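Local atomic coordinates of RNA-binding protein RMD9, mitochondrial (Saccharomyces cerevisiae S288C, PDB entry 7A9X), a protein that binds the dodecameric motif 5'-AAUAA[U/C]AUUCUU-3' in the 3'-untranslated regions of yeast mitochondrial mRNAs and takes part in their processing or stability. Residues A[185-190]-A[216-221]; A[192-197]-A[205-210]; A[342-347]-A[387-392]; A[366-371]-A[404-409]. All blocks are in the same frame, centred on the assembly; numbering follows the deposited sequence.

How the interactions relate
The four contacts form two pairs within one all-helical chain of pentatricopeptide repeats. Interactions 1 and 2, with centres about 12 Å apart, both use helices 184-193 and 209-223; interaction 2 lies between the segments of interaction 1 in sequence, and Ile190 packs against Phe206 where they meet. Interactions 3 and 4, centres about 13 Å apart, come later and interleave along the chain, with Trp344 and Ile389 both packing on Phe367. Centres of interactions 2 and 3 are about 48 Å apart, on opposite sides of the chain's centre. Consistent with a pentatricopeptide repeat solenoid, Lys210 and Asn405 meet nucleotides well apart on one RNA strand, A3 and U10 of chain B.

Interaction 1 of 4, residues A[185-190]-A[216-221]; sequences DDCIRI and LPLLYA
Apolar packing of Cys187 and Ile188 against Leu218 and Leu219 joins helix 184-193 to helix 209-223, at a largely buried junction between two inferred pentatricopeptide repeats, PPR1 and PPR2. It illustrates how one helix of an alpha-solenoid is joined to another: at this junction the side-chain packing is wholly apolar. The short helical segments cross steeply, at -109°, with their axes 10.3 Å apart at closest approach, and the nearest CA atoms, those of Ile188 and Leu218, are 7.5 Å apart. Leu218 points at the other helix and works between two neighbours. Its CD1 branch reaches Cys187, while its CB lies 4.4 Å from CG1 of Ile188. Cys187 makes its nearest approach through CB, and SG, beside the backbone N (chi1 -65°), lies somewhat farther from the same methyl; the residue also packs on Phe178 of helix 168-180. The two branches of Ile188 divide the work: the long one extends so that CD1 comes 4.1 Å from the carbonyl O of Leu218, and the short one, CG2, faces CD2 of Leu219 at 4.4 Å. Leu219 is further flanked by Trp191, and Leu218 by Lys179. The tightest point of the junction is Cys187 CB against Leu218 CD1, 3.7 Å.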
# COMPACT_ATOMS: atom_id res chain seq x y z
N ASP A 185 13.55 -12.93 -0.64
CA ASP A 185 14.39 -14.08 -0.37
C ASP A 185 13.88 -15.33 -1.07
O ASP A 185 14.68 -16.16 -1.53
CB ASP A 185 14.49 -14.31 1.14
CG ASP A 185 15.22 -13.19 1.85
OD1 ASP A 185 15.72 -12.27 1.17
OD2 ASP A 185 15.29 -13.21 3.10
N ASP A 186 12.56 -15.48 -1.18
CA ASP A 186 12.01 -16.62 -1.91
C ASP A 186 12.32 -16.53 -3.40
O ASP A 186 12.48 -17.56 -4.06
CB ASP A 186 10.50 -16.71 -1.67
CG ASP A 186 10.15 -16.88 -0.20
OD1 ASP A 186 10.39 -15.94 0.58
OD2 ASP A 186 9.64 -17.96 0.17
N CYS A 187 12.41 -15.31 -3.94
CA CYS A 187 12.77 -15.14 -5.34
C CYS A 187 14.17 -15.68 -5.62
O CYS A 187 14.42 -16.28 -6.66
CB CYS A 187 12.68 -13.67 -5.74
SG CYS A 187 11.02 -12.97 -5.70
N ILE A 188 15.10 -15.45 -4.69
CA ILE A 188 16.47 -15.93 -4.88
C ILE A 188 16.52 -17.45 -4.78
O ILE A 188 17.23 -18.11 -5.54
CB ILE A 188 17.41 -15.25 -3.87
CG1 ILE A 188 17.29 -13.73 -3.98
CG2 ILE A 188 18.85 -15.69 -4.09
CD1 ILE A 188 18.24 -12.97 -3.08
N ARG A 189 15.77 -18.03 -3.84
CA ARG A 189 15.74 -19.48 -3.70
C ARG A 189 15.19 -20.15 -4.95
O ARG A 189 15.77 -21.11 -5.47
CB ARG A 189 14.92 -19.87 -2.47
CG ARG A 189 15.41 -19.28 -1.16
CD ARG A 189 14.38 -19.51 -0.06
NE ARG A 189 14.61 -18.65 1.10
CZ ARG A 189 13.75 -18.50 2.10
NH1 ARG A 189 12.59 -19.14 2.08
NH2 ARG A 189 14.05 -17.69 3.11
N ILE A 190 14.05 -19.65 -5.44
CA ILE A 190 13.44 -20.24 -6.64
C ILE A 190 14.37 -20.11 -7.83
O ILE A 190 14.53 -21.06 -8.61
CB ILE A 190 12.07 -19.57 -6.92
CG1 ILE A 190 11.08 -19.91 -5.81
CG2 ILE A 190 11.53 -20.00 -8.28
CD1 ILE A 190 9.72 -19.27 -6.01
N LEU A 216 19.26 -9.02 -10.71
CA LEU A 216 20.39 -8.19 -10.30
C LEU A 216 20.08 -7.29 -9.11
O LEU A 216 20.88 -7.27 -8.17
CB LEU A 216 20.90 -7.38 -11.50
CG LEU A 216 21.52 -8.17 -12.65
CD1 LEU A 216 21.86 -7.25 -13.81
CD2 LEU A 216 22.75 -8.92 -12.18
N PRO A 217 18.98 -6.53 -9.08
CA PRO A 217 18.71 -5.71 -7.89
C PRO A 217 18.56 -6.51 -6.61
O PRO A 217 18.94 -6.03 -5.54
CB PRO A 217 17.41 -4.98 -8.26
CG PRO A 217 17.40 -4.96 -9.74
CD PRO A 217 17.99 -6.27 -10.14
N LEU A 218 18.01 -7.73 -6.69
CA LEU A 218 17.89 -8.56 -5.49
C LEU A 218 19.25 -9.09 -5.06
O LEU A 218 19.53 -9.21 -3.86
CB LEU A 218 16.92 -9.71 -5.74
CG LEU A 218 15.48 -9.34 -6.11
CD1 LEU A 218 14.62 -10.59 -6.15
CD2 LEU A 218 14.92 -8.32 -5.13
N LEU A 219 20.11 -9.43 -6.03
CA LEU A 219 21.43 -9.95 -5.69
C LEU A 219 22.32 -8.86 -5.10
O LEU A 219 23.09 -9.12 -4.17
CB LEU A 219 22.09 -10.56 -6.93
CG LEU A 219 21.36 -11.76 -7.54
CD1 LEU A 219 22.16 -12.35 -8.69
CD2 LEU A 219 21.09 -12.82 -6.48
N TYR A 220 22.23 -7.64 -5.62
CA TYR A 220 23.02 -6.55 -5.06
C TYR A 220 22.55 -6.18 -3.66
O TYR A 220 23.36 -5.77 -2.82
CB TYR A 220 22.98 -5.32 -5.97
CG TYR A 220 23.74 -4.15 -5.40
CD1 TYR A 220 25.13 -4.11 -5.45
CD2 TYR A 220 23.07 -3.10 -4.78
CE1 TYR A 220 25.83 -3.05 -4.92
CE2 TYR A 220 23.76 -2.04 -4.24
CZ TYR A 220 25.14 -2.01 -4.31
OH TYR A 220 25.84 -0.95 -3.78
N ALA A 221 21.25 -6.30 -3.40
CA ALA A 221 20.75 -6.05 -2.05
C ALA A 221 21.34 -7.03 -1.05
O ALA A 221 21.67 -6.66 0.08
CB ALA A 221 19.22 -6.13 -2.04

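Interaction 2 of 4, residues A[192-197]-A[205-210]; sequences EASKNL and AFQEPK. With nucleotides of chain B.
The ring of Phe206 carries the methylene of Ser194 over one face, CB lying 3.9 Å from the ring centroid and 26° off the normal, a CH-pi contact displaced toward the CG side of the ring. Val166, together with Ala171 and Leu175 of helix 168-180, packs on the same aromatic side chain and adds to its buried setting. The second flat group, the amide of Gln207, sets its NE2 against the aliphatic part of Lys195, 3.5 Å from CG; the two side chains cross at about a right angle, and a bend at chi2 (-61°) brings the amide round to that position.

The hydroxyl of Ser194 sits between its own backbone N and carbonyl carbon (chi1 65°), which leads OG to within 3.2 Å of Phe206 CB. Lys195, meanwhile, stretches fully away from its backbone and ends in a salt bridge, NZ to Glu192 OE2 at 3.0 Å, on the anti side of the carboxylate. Its charge is thereby engaged within its own segment, while its methylenes serve the contact with Gln207.

Side chains bond to the backbone on both segments: Trp191 NE1 to Phe206 O, Ser203 OG to Ser194 O. A type I turn runs from Ala205 to Glu208, closed by Glu208 N to Ala205 O at 3.2 Å, and Glu208 occupies the N-cap position of helix 209-223. From the first turn of that helix Lys210 sends NZ to within 3.4 Å of N7 of A3 of chain B. The arrangement is consistent with the junction between the inferred repeats PPR1 and PPR2, where a type I turn leads into a new helix near the RNA.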
# COMPACT_ATOMS: atom_id res chain seq x y z
N GLU A 192 17.76 -19.72 -7.92
CA GLU A 192 18.96 -20.53 -7.81
C GLU A 192 18.63 -22.02 -7.76
O GLU A 192 19.47 -22.84 -8.14
CB GLU A 192 19.77 -20.11 -6.58
CG GLU A 192 21.27 -20.04 -6.84
CD GLU A 192 21.89 -18.75 -6.34
OE1 GLU A 192 21.31 -18.13 -5.42
OE2 GLU A 192 22.94 -18.35 -6.87
N ALA A 193 17.43 -22.38 -7.31
CA ALA A 193 17.03 -23.78 -7.38
C ALA A 193 16.72 -24.21 -8.81
O ALA A 193 16.76 -25.41 -9.11
CB ALA A 193 15.82 -24.04 -6.49
N SER A 194 16.42 -23.26 -9.70
CA SER A 194 16.20 -23.58 -11.10
C SER A 194 17.48 -24.04 -11.79
O SER A 194 17.40 -24.68 -12.84
CB SER A 194 15.61 -22.38 -11.84
OG SER A 194 16.54 -21.31 -11.85
N LYS A 195 18.64 -23.72 -11.22
CA LYS A 195 19.90 -24.17 -11.81
C LYS A 195 19.99 -25.69 -11.79
O LYS A 195 20.42 -26.31 -12.78
CB LYS A 195 21.08 -23.55 -11.08
CG LYS A 195 21.13 -22.03 -11.11
CD LYS A 195 22.33 -21.51 -10.33
CE LYS A 195 22.40 -20.00 -10.37
NZ LYS A 195 23.53 -19.48 -9.54
N ASN A 196 19.59 -26.31 -10.69
CA ASN A 196 19.68 -27.77 -10.54
C ASN A 196 18.32 -28.42 -10.80
O ASN A 196 17.73 -29.06 -9.93
CB ASN A 196 20.21 -28.12 -9.15
CG ASN A 196 21.68 -27.78 -8.98
OD1 ASN A 196 22.48 -27.97 -9.90
ND2 ASN A 196 22.03 -27.26 -7.81
N LEU A 197 17.83 -28.25 -12.02
CA LEU A 197 16.59 -28.87 -12.47
C LEU A 197 16.89 -29.88 -13.56
O LEU A 197 17.78 -29.68 -14.39
CB LEU A 197 15.60 -27.82 -12.98
CG LEU A 197 14.94 -26.92 -11.94
CD1 LEU A 197 13.90 -26.02 -12.61
CD2 LEU A 197 14.30 -27.76 -10.84
N ALA A 205 15.84 -21.27 -19.21
CA ALA A 205 14.95 -20.12 -19.27
C ALA A 205 15.18 -19.18 -18.09
O ALA A 205 15.13 -17.96 -18.25
CB ALA A 205 13.49 -20.59 -19.31
N PHE A 206 15.44 -19.74 -16.91
CA PHE A 206 15.70 -18.92 -15.73
C PHE A 206 17.06 -18.22 -15.78
O PHE A 206 17.33 -17.37 -14.93
CB PHE A 206 15.62 -19.77 -14.46
CG PHE A 206 14.22 -19.94 -13.93
CD1 PHE A 206 13.38 -20.92 -14.44
CD2 PHE A 206 13.75 -19.14 -12.90
CE1 PHE A 206 12.10 -21.08 -13.95
CE2 PHE A 206 12.47 -19.30 -12.40
CZ PHE A 206 11.64 -20.27 -12.93
N GLN A 207 17.91 -18.55 -16.75
CA GLN A 207 19.20 -17.91 -16.92
C GLN A 207 19.22 -16.93 -18.09
O GLN A 207 20.27 -16.37 -18.40
CB GLN A 207 20.30 -18.96 -17.09
CG GLN A 207 20.43 -19.89 -15.91
CD GLN A 207 20.78 -19.16 -14.63
OE1 GLN A 207 21.52 -18.18 -14.64
NE2 GLN A 207 20.24 -19.63 -13.51
N GLU A 208 18.08 -16.72 -18.74
CA GLU A 208 18.00 -15.78 -19.85
C GLU A 208 18.26 -14.36 -19.36
O GLU A 208 18.02 -14.05 -18.19
CB GLU A 208 16.64 -15.87 -20.52
CG GLU A 208 16.40 -17.19 -21.26
CD GLU A 208 15.03 -17.27 -21.90
OE1 GLU A 208 14.55 -18.40 -22.14
OE2 GLU A 208 14.44 -16.20 -22.17
N PRO A 209 18.75 -13.48 -20.24
CA PRO A 209 19.12 -12.12 -19.80
C PRO A 209 18.00 -11.35 -19.11
O PRO A 209 18.27 -10.62 -18.14
CB PRO A 209 19.55 -11.44 -21.10
CG PRO A 209 20.04 -12.55 -21.96
CD PRO A 209 19.17 -13.74 -21.63
N LYS A 210 16.75 -11.48 -19.57
CA LYS A 210 15.68 -10.71 -18.95
C LYS A 210 15.36 -11.22 -17.55
O LYS A 210 14.89 -10.45 -16.71
CB LYS A 210 14.43 -10.73 -19.83
CG LYS A 210 13.84 -12.10 -20.10
CD LYS A 210 12.56 -11.95 -20.92
CE LYS A 210 12.07 -13.27 -21.46
NZ LYS A 210 10.88 -13.07 -22.35
P A B 3 10.06 -8.32 -24.07
OP1 A B 3 10.20 -6.96 -23.47
OP2 A B 3 10.83 -9.46 -23.52
O5' A B 3 8.52 -8.71 -24.02
C5' A B 3 7.52 -7.82 -24.49
C4' A B 3 6.18 -8.50 -24.56
O4' A B 3 6.24 -9.60 -25.50
C3' A B 3 5.70 -9.15 -23.26
O3' A B 3 5.09 -8.21 -22.39
C2' A B 3 4.75 -10.23 -23.76
O2' A B 3 3.48 -9.68 -24.09
C1' A B 3 5.44 -10.67 -25.05
N9 A B 3 6.30 -11.85 -24.86
C8 A B 3 7.63 -11.88 -24.53
N7 A B 3 8.13 -13.09 -24.43
C5 A B 3 7.05 -13.91 -24.72
C6 A B 3 6.92 -15.31 -24.79
N6 A B 3 7.92 -16.16 -24.55
N1 A B 3 5.70 -15.82 -25.10
C2 A B 3 4.69 -14.97 -25.33
N3 A B 3 4.69 -13.63 -25.31
C4 A B 3 5.91 -13.17 -24.99

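Interaction 3 of 4, residues A[342-347]-A[387-392]; sequences RIWEKA and QEIITF
Segments 342-347 and 387-392, which meet through Trp344, Glu345, Ile389 and Phe392, are helical and run in nearly the same direction, 20° apart. Their axes stay 12.1 Å from each other at closest approach, so large side chains must span the interval. Phe392 does most of this: with CG anti to the backbone N (chi1 162°), its ring reaches across to Glu345. There CG of Glu345 lies over one face, 3.7 Å from the ring centroid and 16° off the normal, a CH-pi contact, and the ring tip CZ comes 3.4 Å from Glu345 O. The methylene thus covers the ring, while OE2 of Glu345 lies 3.8 Å from CD1 of Phe392. Trp344 meets Phe392 obliquely, CZ3 to CD2 at 3.6 Å, the indole and the phenyl reaching past one another from the two helices. Next to CZ3 on the indole, CH2 touches CG2 of Ile389, also at 3.6 Å. The polar end of Trp344 is satisfied by Asn364, whose OD1 bonds to NE1. Helix 357-374, which lies between helices 337-351 and 379-396 in sequence, packs against both, for Phe367 stacks on Trp344 and touches Ile389. Helix 401-410 also packs on segment 387-392, Phe403 touching both Ile389 and Ile390.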
# COMPACT_ATOMS: atom_id res chain seq x y z
N ARG A 342 8.02 22.14 -1.23
CA ARG A 342 8.01 22.53 -2.64
C ARG A 342 7.77 21.33 -3.55
O ARG A 342 7.05 21.45 -4.55
CB ARG A 342 9.33 23.22 -3.00
CG ARG A 342 9.44 24.64 -2.47
CD ARG A 342 10.69 25.36 -2.96
NE ARG A 342 11.89 24.99 -2.21
CZ ARG A 342 12.78 24.09 -2.60
NH1 ARG A 342 13.84 23.83 -1.84
NH2 ARG A 342 12.62 23.45 -3.75
N ILE A 343 8.35 20.18 -3.23
CA ILE A 343 8.12 18.99 -4.04
C ILE A 343 6.68 18.52 -3.89
O ILE A 343 6.03 18.12 -4.87
CB ILE A 343 9.12 17.88 -3.67
CG1 ILE A 343 10.55 18.34 -3.95
CG2 ILE A 343 8.81 16.60 -4.44
CD1 ILE A 343 10.80 18.72 -5.40
N TRP A 344 6.14 18.57 -2.67
CA TRP A 344 4.75 18.19 -2.45
C TRP A 344 3.80 19.08 -3.23
O TRP A 344 2.79 18.61 -3.77
CB TRP A 344 4.44 18.24 -0.95
CG TRP A 344 3.00 17.97 -0.63
CD1 TRP A 344 2.40 16.75 -0.52
CD2 TRP A 344 1.99 18.94 -0.36
NE1 TRP A 344 1.07 16.90 -0.20
CE2 TRP A 344 0.79 18.24 -0.10
CE3 TRP A 344 1.97 20.34 -0.32
CZ2 TRP A 344 -0.41 18.89 0.20
CZ3 TRP A 344 0.78 20.98 -0.02
CH2 TRP A 344 -0.39 20.25 0.24
N GLU A 345 4.10 20.38 -3.30
CA GLU A 345 3.25 21.29 -4.07
C GLU A 345 3.24 20.93 -5.55
O GLU A 345 2.18 20.95 -6.19
CB GLU A 345 3.71 22.74 -3.88
CG GLU A 345 3.18 23.42 -2.64
CD GLU A 345 3.59 24.88 -2.57
OE1 GLU A 345 4.63 25.24 -3.15
OE2 GLU A 345 2.85 25.68 -1.94
N LYS A 346 4.41 20.60 -6.10
CA LYS A 346 4.47 20.22 -7.51
C LYS A 346 3.74 18.90 -7.76
O LYS A 346 3.09 18.74 -8.80
CB LYS A 346 5.92 20.13 -7.97
CG LYS A 346 6.64 21.46 -8.00
CD LYS A 346 8.04 21.33 -8.59
CE LYS A 346 8.72 22.68 -8.70
NZ LYS A 346 10.03 22.58 -9.39
N ALA A 347 3.82 17.96 -6.82
CA ALA A 347 3.12 16.69 -6.98
C ALA A 347 1.61 16.89 -6.93
O ALA A 347 0.87 16.28 -7.71
CB ALA A 347 3.58 15.70 -5.92
N GLN A 387 -2.74 26.67 7.39
CA GLN A 387 -3.68 27.49 6.64
C GLN A 387 -3.17 27.77 5.23
O GLN A 387 -3.94 27.76 4.27
CB GLN A 387 -3.95 28.79 7.38
CG GLN A 387 -4.67 28.62 8.70
CD GLN A 387 -4.80 29.92 9.47
OE1 GLN A 387 -4.03 30.86 9.25
NE2 GLN A 387 -5.77 29.98 10.37
N GLU A 388 -1.86 28.01 5.09
CA GLU A 388 -1.28 28.18 3.77
C GLU A 388 -1.39 26.90 2.96
O GLU A 388 -1.64 26.93 1.75
CB GLU A 388 0.18 28.62 3.90
CG GLU A 388 0.94 28.71 2.58
CD GLU A 388 2.40 29.07 2.77
OE1 GLU A 388 2.74 29.69 3.81
OE2 GLU A 388 3.22 28.72 1.89
N ILE A 389 -1.21 25.75 3.62
CA ILE A 389 -1.35 24.46 2.94
C ILE A 389 -2.80 24.24 2.51
O ILE A 389 -3.06 23.75 1.41
CB ILE A 389 -0.84 23.33 3.86
CG1 ILE A 389 0.67 23.49 4.10
CG2 ILE A 389 -1.15 21.97 3.26
CD1 ILE A 389 1.22 22.58 5.16
N ILE A 390 -3.75 24.59 3.38
CA ILE A 390 -5.16 24.40 3.05
C ILE A 390 -5.57 25.32 1.90
O ILE A 390 -6.31 24.91 1.00
CB ILE A 390 -6.03 24.65 4.30
CG1 ILE A 390 -5.78 23.55 5.34
CG2 ILE A 390 -7.50 24.71 3.93
CD1 ILE A 390 -6.37 23.85 6.69
N THR A 391 -5.08 26.56 1.90
CA THR A 391 -5.37 27.48 0.81
C THR A 391 -4.79 26.97 -0.51
O THR A 391 -5.47 27.00 -1.54
CB THR A 391 -4.82 28.87 1.14
OG1 THR A 391 -5.54 29.42 2.25
CG2 THR A 391 -4.95 29.81 -0.05
N PHE A 392 -3.55 26.49 -0.49
CA PHE A 392 -2.94 25.97 -1.71
C PHE A 392 -3.69 24.74 -2.20
O PHE A 392 -3.96 24.60 -3.40
CB PHE A 392 -1.47 25.63 -1.47
CG PHE A 392 -0.90 24.70 -2.51
CD1 PHE A 392 -0.47 25.19 -3.73
CD2 PHE A 392 -0.84 23.34 -2.27
CE1 PHE A 392 0.04 24.34 -4.68
CE2 PHE A 392 -0.33 22.48 -3.22
CZ PHE A 392 0.11 22.98 -4.43

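Interaction 4 of 4, residues A[366-371]-A[404-409]; sequences TFFTIF and FNVMLT. With nucleotides of chain B.
Helical segments 366-371 and 404-409 come close, Phe368 CA and Met407 CA being 6.1 Å apart. They join the inferred repeats PPR6 and PPR7 of the pentatricopeptide solenoid, and the contact shows how one helix can serve the core with one side and the RNA with another.

Phe368 is enclosed from both faces. Met407 CB stands almost exactly on the ring normal, 5° off it and 4.2 Å from the centroid, while CD2 of Phe367 lies over the opposite face, 3.9 Å above the plane. The Met407 chain leaves with CG anti to the backbone N (chi1 -172°), runs from over the ring centre outward toward its CZ end, and bends at its last torsion to set CE 3.6 Å from Phe368 CZ; with SD oblique to the ring, this is a Met-aromatic contact. Phe403 adds an edge-to-face ring.

Val406 divides its two methyls between the interior and the nucleic acid. CG1 packs on Phe368 CB at 3.7 Å, whereas CG2 faces the sugar, 3.3 Å from O4' of U10 of chain B. One residue earlier, Asn405 uses its amide to meet the base, and Glu401 OE1 and Tyr427 OH bond to its ND2 and OD1 respectively, holding the group in position. The backbone O of Asn405 accepts from Thr409 twice, from N and, at 2.7 Å, from OG1, which arrive on opposite faces of the carbonyl plane. The base contact itself is Asn405 ND2 to U10 O2 of chain B, 3.1 Å with an angle of 156° at the hydrogen.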
# COMPACT_ATOMS: atom_id res chain seq x y z
N THR A 366 2.55 10.92 3.73
CA THR A 366 3.97 11.19 3.84
C THR A 366 4.24 12.65 4.19
O THR A 366 5.10 12.95 5.02
CB THR A 366 4.67 10.82 2.53
OG1 THR A 366 4.40 9.45 2.22
CG2 THR A 366 6.18 11.02 2.64
N PHE A 367 3.49 13.57 3.57
CA PHE A 367 3.75 15.00 3.74
C PHE A 367 3.41 15.47 5.15
O PHE A 367 4.21 16.16 5.80
CB PHE A 367 2.97 15.80 2.70
CG PHE A 367 3.00 17.28 2.92
CD1 PHE A 367 4.19 17.99 2.77
CD2 PHE A 367 1.85 17.97 3.27
CE1 PHE A 367 4.23 19.35 2.97
CE2 PHE A 367 1.88 19.34 3.47
CZ PHE A 367 3.07 20.03 3.32
N PHE A 368 2.22 15.11 5.65
CA PHE A 368 1.82 15.58 6.97
C PHE A 368 2.56 14.86 8.09
O PHE A 368 2.68 15.41 9.19
CB PHE A 368 0.31 15.44 7.14
CG PHE A 368 -0.48 16.49 6.41
CD1 PHE A 368 -0.27 17.83 6.67
CD2 PHE A 368 -1.42 16.14 5.46
CE1 PHE A 368 -0.99 18.81 6.00
CE2 PHE A 368 -2.14 17.10 4.78
CZ PHE A 368 -1.93 18.44 5.05
N THR A 369 3.05 13.64 7.85
CA THR A 369 3.93 13.00 8.81
C THR A 369 5.22 13.80 8.96
O THR A 369 5.68 14.05 10.09
CB THR A 369 4.23 11.57 8.37
OG1 THR A 369 3.01 10.82 8.30
CG2 THR A 369 5.17 10.89 9.36
N ILE A 370 5.79 14.25 7.84
CA ILE A 370 6.96 15.12 7.89
C ILE A 370 6.59 16.48 8.49
O ILE A 370 7.37 17.06 9.25
CB ILE A 370 7.57 15.25 6.48
CG1 ILE A 370 8.02 13.88 5.98
CG2 ILE A 370 8.73 16.23 6.49
CD1 ILE A 370 8.39 13.85 4.51
N PHE A 371 5.40 16.99 8.16
CA PHE A 371 4.99 18.29 8.68
C PHE A 371 5.00 18.30 10.21
O PHE A 371 5.66 19.14 10.84
CB PHE A 371 3.61 18.67 8.15
CG PHE A 371 3.09 19.98 8.69
CD1 PHE A 371 2.37 20.04 9.88
CD2 PHE A 371 3.35 21.17 8.02
CE1 PHE A 371 1.91 21.25 10.37
CE2 PHE A 371 2.89 22.38 8.51
CZ PHE A 371 2.17 22.42 9.69
N PHE A 404 -7.80 15.98 5.21
CA PHE A 404 -8.01 16.42 6.58
C PHE A 404 -7.90 15.29 7.59
O PHE A 404 -7.56 15.54 8.75
CB PHE A 404 -9.36 17.13 6.71
CG PHE A 404 -9.34 18.57 6.30
CD1 PHE A 404 -8.54 19.49 6.98
CD2 PHE A 404 -10.12 19.03 5.25
CE1 PHE A 404 -8.52 20.82 6.62
CE2 PHE A 404 -10.11 20.37 4.88
CZ PHE A 404 -9.30 21.27 5.57
N ASN A 405 -8.18 14.05 7.18
CA ASN A 405 -8.04 12.92 8.09
C ASN A 405 -6.58 12.72 8.50
O ASN A 405 -6.28 12.54 9.69
CB ASN A 405 -8.59 11.64 7.45
CG ASN A 405 -10.10 11.70 7.25
OD1 ASN A 405 -10.80 12.49 7.88
ND2 ASN A 405 -10.61 10.84 6.36
N VAL A 406 -5.66 12.74 7.53
CA VAL A 406 -4.24 12.62 7.84
C VAL A 406 -3.78 13.79 8.71
O VAL A 406 -3.08 13.60 9.71
CB VAL A 406 -3.41 12.53 6.55
CG1 VAL A 406 -1.93 12.52 6.88
CG2 VAL A 406 -3.79 11.31 5.75
N MET A 407 -4.18 15.01 8.35
CA MET A 407 -3.81 16.18 9.12
C MET A 407 -4.27 16.06 10.57
O MET A 407 -3.49 16.29 11.50
CB MET A 407 -4.41 17.44 8.48
CG MET A 407 -3.94 18.75 9.08
SD MET A 407 -4.87 20.16 8.47
CE MET A 407 -4.69 19.98 6.70
N LEU A 408 -5.53 15.67 10.78
CA LEU A 408 -6.06 15.56 12.14
C LEU A 408 -5.37 14.44 12.92
O LEU A 408 -5.08 14.60 14.11
CB LEU A 408 -7.57 15.32 12.09
CG LEU A 408 -8.27 15.16 13.44
CD1 LEU A 408 -8.06 16.38 14.31
CD2 LEU A 408 -9.75 14.89 13.24
N THR A 409 -5.12 13.30 12.27
CA THR A 409 -4.46 12.19 12.94
C THR A 409 -3.09 12.60 13.47
O THR A 409 -2.79 12.45 14.66
CB THR A 409 -4.31 11.00 11.99
OG1 THR A 409 -5.60 10.63 11.47
CG2 THR A 409 -3.69 9.82 12.70
P U B 10 -2.41 4.24 5.73
OP1 U B 10 -1.32 4.08 6.72
OP2 U B 10 -3.39 3.14 5.54
O5' U B 10 -3.22 5.57 6.11
C5' U B 10 -2.55 6.73 6.58
C4' U B 10 -3.53 7.78 7.03
O4' U B 10 -4.41 8.10 5.92
C3' U B 10 -4.47 7.36 8.16
O3' U B 10 -3.90 7.59 9.43
C2' U B 10 -5.72 8.20 7.91
O2' U B 10 -5.59 9.49 8.49
C1' U B 10 -5.72 8.34 6.38
N1 U B 10 -6.64 7.39 5.72
C2 U B 10 -7.89 7.86 5.35
O2 U B 10 -8.26 9.00 5.57
N3 U B 10 -8.69 6.94 4.73
C4 U B 10 -8.38 5.63 4.43
O4 U B 10 -9.21 4.92 3.87
C5 U B 10 -7.07 5.22 4.84
C6 U B 10 -6.26 6.10 5.45
P U B 11 -3.58 6.35 10.41
OP1 U B 11 -2.70 6.84 11.51
OP2 U B 11 -3.13 5.21 9.58
O5' U B 11 -5.00 5.98 11.04
C5' U B 11 -5.66 6.87 11.93
C4' U B 11 -7.05 6.39 12.26
O4' U B 11 -7.89 6.47 11.07
C3' U B 11 -7.17 4.94 12.69
O3' U B 11 -6.82 4.73 14.05
C2' U B 11 -8.62 4.62 12.37
O2' U B 11 -9.49 5.16 13.35
C1' U B 11 -8.82 5.40 11.07
N1 U B 11 -8.57 4.57 9.88
C2 U B 11 -9.53 3.65 9.50
O2 U B 11 -10.58 3.50 10.11
N3 U B 11 -9.23 2.92 8.38
C4 U B 11 -8.09 3.01 7.62
O4 U B 11 -7.95 2.28 6.64
C5 U B 11 -7.13 3.98 8.07
C6 U B 11 -7.40 4.71 9.16